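Local atomic coordinates of nuclear fusion protein BIK1 (PDB entry 6FC6), a protein that binds microtubules and kinesin and is required for nuclear fusion, chromosome disjunction and nuclear segregation during mitosis in budding yeast. Residues V27-A38 against F69-I79. Residues are numbered along the deposited sequence; the frame is centred on the assembly and turned at random.
Sequences VGPVDTKAGMFA and FIQLQKVASLI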
loop_
_atom_site.group_PDB
_atom_site.type_symbol
_atom_site.label_atom_id
_atom_site.label_comp_id
_atom_site.label_asym_id
_atom_site.label_seq_id
_atom_site.Cartn_x
_atom_site.Cartn_y
_atom_site.Cartn_z
ATOM N N VAL A 27 -6.255 1.286 -0.776
ATOM C CA VAL A 27 -6.167 2.549 -0.113
ATOM C C VAL A 27 -7.294 2.646 0.902
ATOM O O VAL A 27 -8.432 2.512 0.555
ATOM C CB VAL A 27 -6.253 3.718 -1.154
ATOM C CG1 VAL A 27 -6.288 5.029 -0.382
ATOM C CG2 VAL A 27 -5.043 3.711 -2.070
ATOM N N GLY A 28 -6.978 2.907 2.149
ATOM C CA GLY A 28 -8.011 3.008 3.144
ATOM C C GLY A 28 -7.536 2.836 4.537
ATOM O O GLY A 28 -6.366 2.769 4.785
ATOM N N PRO A 29 -8.480 2.774 5.497
ATOM C CA PRO A 29 -8.129 2.517 6.862
ATOM C C PRO A 29 -7.731 1.026 7.069
ATOM O O PRO A 29 -8.074 0.179 6.240
ATOM C CB PRO A 29 -9.437 2.783 7.597
ATOM C CG PRO A 29 -10.513 2.512 6.582
ATOM C CD PRO A 29 -9.935 2.683 5.250
ATOM N N VAL A 30 -7.058 0.777 8.167
ATOM C CA VAL A 30 -6.685 -0.557 8.598
ATOM C C VAL A 30 -7.165 -0.712 10.002
ATOM O O VAL A 30 -6.822 0.116 10.852
ATOM C CB VAL A 30 -5.164 -0.800 8.479
ATOM C CG1 VAL A 30 -4.818 -2.182 9.011
ATOM C CG2 VAL A 30 -4.755 -0.674 7.001
ATOM N N ASP A 31 -7.907 -1.792 10.263
ATOM C CA ASP A 31 -8.452 -2.054 11.616
ATOM C C ASP A 31 -7.385 -1.974 12.668
ATOM O O ASP A 31 -6.291 -2.517 12.541
ATOM C CB ASP A 31 -9.280 -3.355 11.654
ATOM C CG ASP A 31 -10.523 -3.321 10.656
ATOM O OD1 ASP A 31 -10.884 -2.243 10.087
ATOM O OD2 ASP A 31 -11.162 -4.385 10.406
ATOM N N THR A 32 -7.692 -1.191 13.719
ATOM C CA THR A 32 -6.785 -0.956 14.879
ATOM C C THR A 32 -5.604 0.006 14.698
ATOM O O THR A 32 -4.775 0.168 15.612
ATOM C CB THR A 32 -6.258 -2.252 15.537
ATOM O OG1 THR A 32 -4.962 -2.632 15.008
ATOM C CG2 THR A 32 -7.320 -3.375 15.434
ATOM N N LYS A 33 -5.532 0.665 13.543
ATOM C CA LYS A 33 -4.453 1.605 13.245
ATOM C C LYS A 33 -5.085 2.939 12.988
ATOM O O LYS A 33 -6.264 3.031 12.633
ATOM C CB LYS A 33 -3.694 1.179 11.994
ATOM C CG LYS A 33 -3.179 -0.254 12.041
ATOM C CD LYS A 33 -1.937 -0.314 12.891
ATOM C CE LYS A 33 -1.202 -1.641 12.727
ATOM N NZ LYS A 33 0.135 -1.753 13.402
ATOM N N ALA A 34 -4.298 3.990 13.139
ATOM C CA ALA A 34 -4.847 5.380 12.963
ATOM C C ALA A 34 -4.564 5.875 11.572
ATOM O O ALA A 34 -3.435 5.737 11.100
ATOM C CB ALA A 34 -4.206 6.333 13.946
ATOM N N GLY A 35 -5.555 6.441 10.906
ATOM C CA GLY A 35 -5.287 7.141 9.620
ATOM C C GLY A 35 -5.483 6.259 8.409
ATOM O O GLY A 35 -5.931 5.126 8.517
ATOM N N MET A 36 -5.162 6.797 7.232
ATOM C CA MET A 36 -5.364 6.121 5.999
ATOM C C MET A 36 -4.041 5.516 5.578
ATOM O O MET A 36 -3.007 5.999 5.924
ATOM C CB MET A 36 -5.911 7.069 4.906
ATOM C CG MET A 36 -7.298 7.665 5.212
ATOM S SD MET A 36 -8.516 6.354 5.349
ATOM C CE MET A 36 -10.130 7.080 5.678
ATOM N N PHE A 37 -4.112 4.422 4.832
ATOM C CA PHE A 37 -2.935 3.653 4.442
ATOM C C PHE A 37 -2.977 3.309 2.970
ATOM O O PHE A 37 -4.023 3.104 2.385
ATOM C CB PHE A 37 -2.786 2.371 5.246
ATOM C CG PHE A 37 -2.425 2.612 6.679
ATOM C CD1 PHE A 37 -3.420 2.897 7.597
ATOM C CD2 PHE A 37 -1.121 2.633 7.090
ATOM C CE1 PHE A 37 -3.049 3.178 8.929
ATOM C CE2 PHE A 37 -0.763 2.901 8.393
ATOM C CZ PHE A 37 -1.744 3.221 9.295
ATOM N N ALA A 38 -1.789 3.206 2.375
ATOM C CA ALA A 38 -1.672 2.596 1.063
ATOM C C ALA A 38 -1.163 1.190 1.314
ATOM O O ALA A 38 -0.173 1.023 2.017
ATOM C CB ALA A 38 -0.680 3.363 0.245
ATOM N N PHE A 69 1.840 -1.973 4.421
ATOM C CA PHE A 69 0.929 -0.867 4.666
ATOM C C PHE A 69 1.780 0.350 4.948
ATOM O O PHE A 69 2.575 0.296 5.864
ATOM C CB PHE A 69 -0.016 -1.094 5.832
ATOM C CG PHE A 69 -1.028 -2.144 5.563
ATOM C CD1 PHE A 69 -2.125 -1.873 4.727
ATOM C CD2 PHE A 69 -0.907 -3.424 6.103
ATOM C CE1 PHE A 69 -3.065 -2.839 4.434
ATOM C CE2 PHE A 69 -1.845 -4.403 5.791
ATOM C CZ PHE A 69 -2.945 -4.105 4.959
ATOM N N ILE A 70 1.598 1.441 4.205
ATOM C CA ILE A 70 2.348 2.677 4.407
ATOM C C ILE A 70 1.354 3.790 4.676
ATOM O O ILE A 70 0.349 3.856 3.997
ATOM C CB ILE A 70 3.123 3.066 3.176
ATOM C CG1 ILE A 70 4.052 1.922 2.757
ATOM C CG2 ILE A 70 3.966 4.349 3.476
ATOM C CD1 ILE A 70 4.708 2.126 1.395
ATOM N N GLN A 71 1.654 4.676 5.609
ATOM C CA GLN A 71 0.738 5.807 5.899
ATOM C C GLN A 71 0.548 6.595 4.641
ATOM O O GLN A 71 1.525 6.900 3.931
ATOM C CB GLN A 71 1.333 6.711 6.945
ATOM C CG GLN A 71 1.454 6.057 8.306
ATOM C CD GLN A 71 1.934 7.076 9.338
ATOM O OE1 GLN A 71 2.645 8.020 9.008
ATOM N NE2 GLN A 71 1.544 6.890 10.577
ATOM N N LEU A 72 -0.699 6.781 4.270
ATOM C CA LEU A 72 -1.031 7.377 2.996
ATOM C C LEU A 72 -0.327 8.724 2.745
ATOM O O LEU A 72 0.063 9.017 1.613
ATOM C CB LEU A 72 -2.522 7.511 2.858
ATOM C CG LEU A 72 -3.027 8.194 1.594
ATOM C CD1 LEU A 72 -2.654 7.385 0.351
ATOM C CD2 LEU A 72 -4.530 8.407 1.681
ATOM N N GLN A 73 -0.186 9.536 3.773
ATOM C CA GLN A 73 0.430 10.861 3.599
ATOM C C GLN A 73 1.846 10.779 3.090
ATOM O O GLN A 73 2.320 11.694 2.385
ATOM C CB GLN A 73 0.336 11.708 4.872
ATOM C CG GLN A 73 0.831 11.023 6.132
ATOM C CD GLN A 73 -0.274 10.237 6.856
ATOM O OE1 GLN A 73 -1.287 9.774 6.272
ATOM N NE2 GLN A 73 -0.087 10.093 8.157
ATOM N N LYS A 74 2.549 9.681 3.416
ATOM C CA LYS A 74 3.915 9.499 2.952
ATOM C C LYS A 74 4.042 9.236 1.489
ATOM O O LYS A 74 5.060 9.477 0.887
ATOM C CB LYS A 74 4.596 8.355 3.717
ATOM C CG LYS A 74 4.749 8.652 5.201
ATOM C CD LYS A 74 5.343 7.454 5.877
ATOM C CE LYS A 74 5.330 7.604 7.389
ATOM N NZ LYS A 74 5.740 6.328 8.068
ATOM N N VAL A 75 3.003 8.706 0.859
ATOM C CA VAL A 75 3.077 8.366 -0.567
ATOM C C VAL A 75 2.026 9.049 -1.429
ATOM O O VAL A 75 1.950 8.774 -2.605
ATOM C CB VAL A 75 3.054 6.827 -0.780
ATOM C CG1 VAL A 75 4.322 6.220 -0.214
ATOM C CG2 VAL A 75 1.817 6.210 -0.137
ATOM N N ALA A 76 1.229 9.936 -0.857
ATOM C CA ALA A 76 0.130 10.542 -1.628
ATOM C C ALA A 76 0.610 11.251 -2.886
ATOM O O ALA A 76 0.020 11.045 -3.929
ATOM C CB ALA A 76 -0.657 11.531 -0.760
ATOM N N SER A 77 1.677 12.060 -2.804
ATOM C CA SER A 77 2.142 12.741 -4.020
ATOM C C SER A 77 2.683 11.763 -5.059
ATOM O O SER A 77 2.443 11.937 -6.279
ATOM C CB SER A 77 3.167 13.852 -3.722
ATOM O OG SER A 77 4.229 13.318 -2.981
ATOM N N LEU A 78 3.332 10.684 -4.607
ATOM C CA LEU A 78 3.806 9.661 -5.551
ATOM C C LEU A 78 2.661 9.024 -6.272
ATOM O O LEU A 78 2.738 8.800 -7.471
ATOM C CB LEU A 78 4.636 8.607 -4.846
ATOM C CG LEU A 78 5.856 9.177 -4.119
ATOM C CD1 LEU A 78 6.505 8.168 -3.183
ATOM C CD2 LEU A 78 6.864 9.679 -5.125
ATOM N N ILE A 79 1.542 8.787 -5.568
ATOM C CA ILE A 79 0.411 8.143 -6.201
ATOM C C ILE A 79 -0.270 9.097 -7.202
ATOM O O ILE A 79 -0.695 8.694 -8.291
ATOM C CB ILE A 79 -0.624 7.673 -5.141
ATOM C CG1 ILE A 79 -0.012 6.637 -4.229
ATOM C CG2 ILE A 79 -1.859 7.123 -5.835
ATOM C CD1 ILE A 79 -0.913 6.235 -3.064
HETATM O O HOH W 1 -3.985 9.396 7.177
#
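The methyl of Ala38 is a low bump set in an apolar hollow: Val75 CG2 lies 3.8 Å from Ala38 CB, with Leu72 CD1 at the start of helix 72-81 and Ile79 CD1 a turn beyond Val75, both at longer range. A neighbouring knob is Leu72. With its CG trans to the backbone N (chi1 177°), it sends CD2 against Met36 CB at 3.8 Å, and Val27 CG1 rests more loosely on the same methyl. The Met36 chain turns at chi2 (-62°) and carries its sulfur past Gly28 and Pro29, away from the helix, leaving CB to do the touching.

On the other side of the sheet the ring of Phe37 lies obliquely over the last residues of strand 67-71, CD2 4.1 Å from Phe69 CB and CE2 3.9 Å from Gln71 CG. The Phe69 ring in turn takes the CG2 methyl of Val30, which comes in off-centre, 4.1 Å from the centroid and 30° off the ring normal, in a CH-pi contact. Were Phe37 replaced by alanine, a gap would probably open beside Phe69 CB and Gln71 CG, and the bound peptide's aromatic side chain would lose its edge-to-face partner.

The backbones run antiparallel, Ala38 and Ile70 forming a hydrogen-bonded pair through Ala38 N to Ile70 O and Ile70 N to Ala38 O. One further bond, from Leu72 N to Met36 O (2.9 Å), carries the pairing to the point where strand becomes helix; the donor stands above the carbonyl plane. A water accepts from Met36 N and donates to Gln73 OE1.

This joins the edge strand and C-terminal helix of the SH3-like CAP-Gly domain to the 27-38 hairpin. The chemistry is thus divided: backbone bonds pair the strands, aliphatic groups pack the helix against the sheet, and on the opposite face Phe37 and Phe69, with Val30, meet the Bim1 peptide.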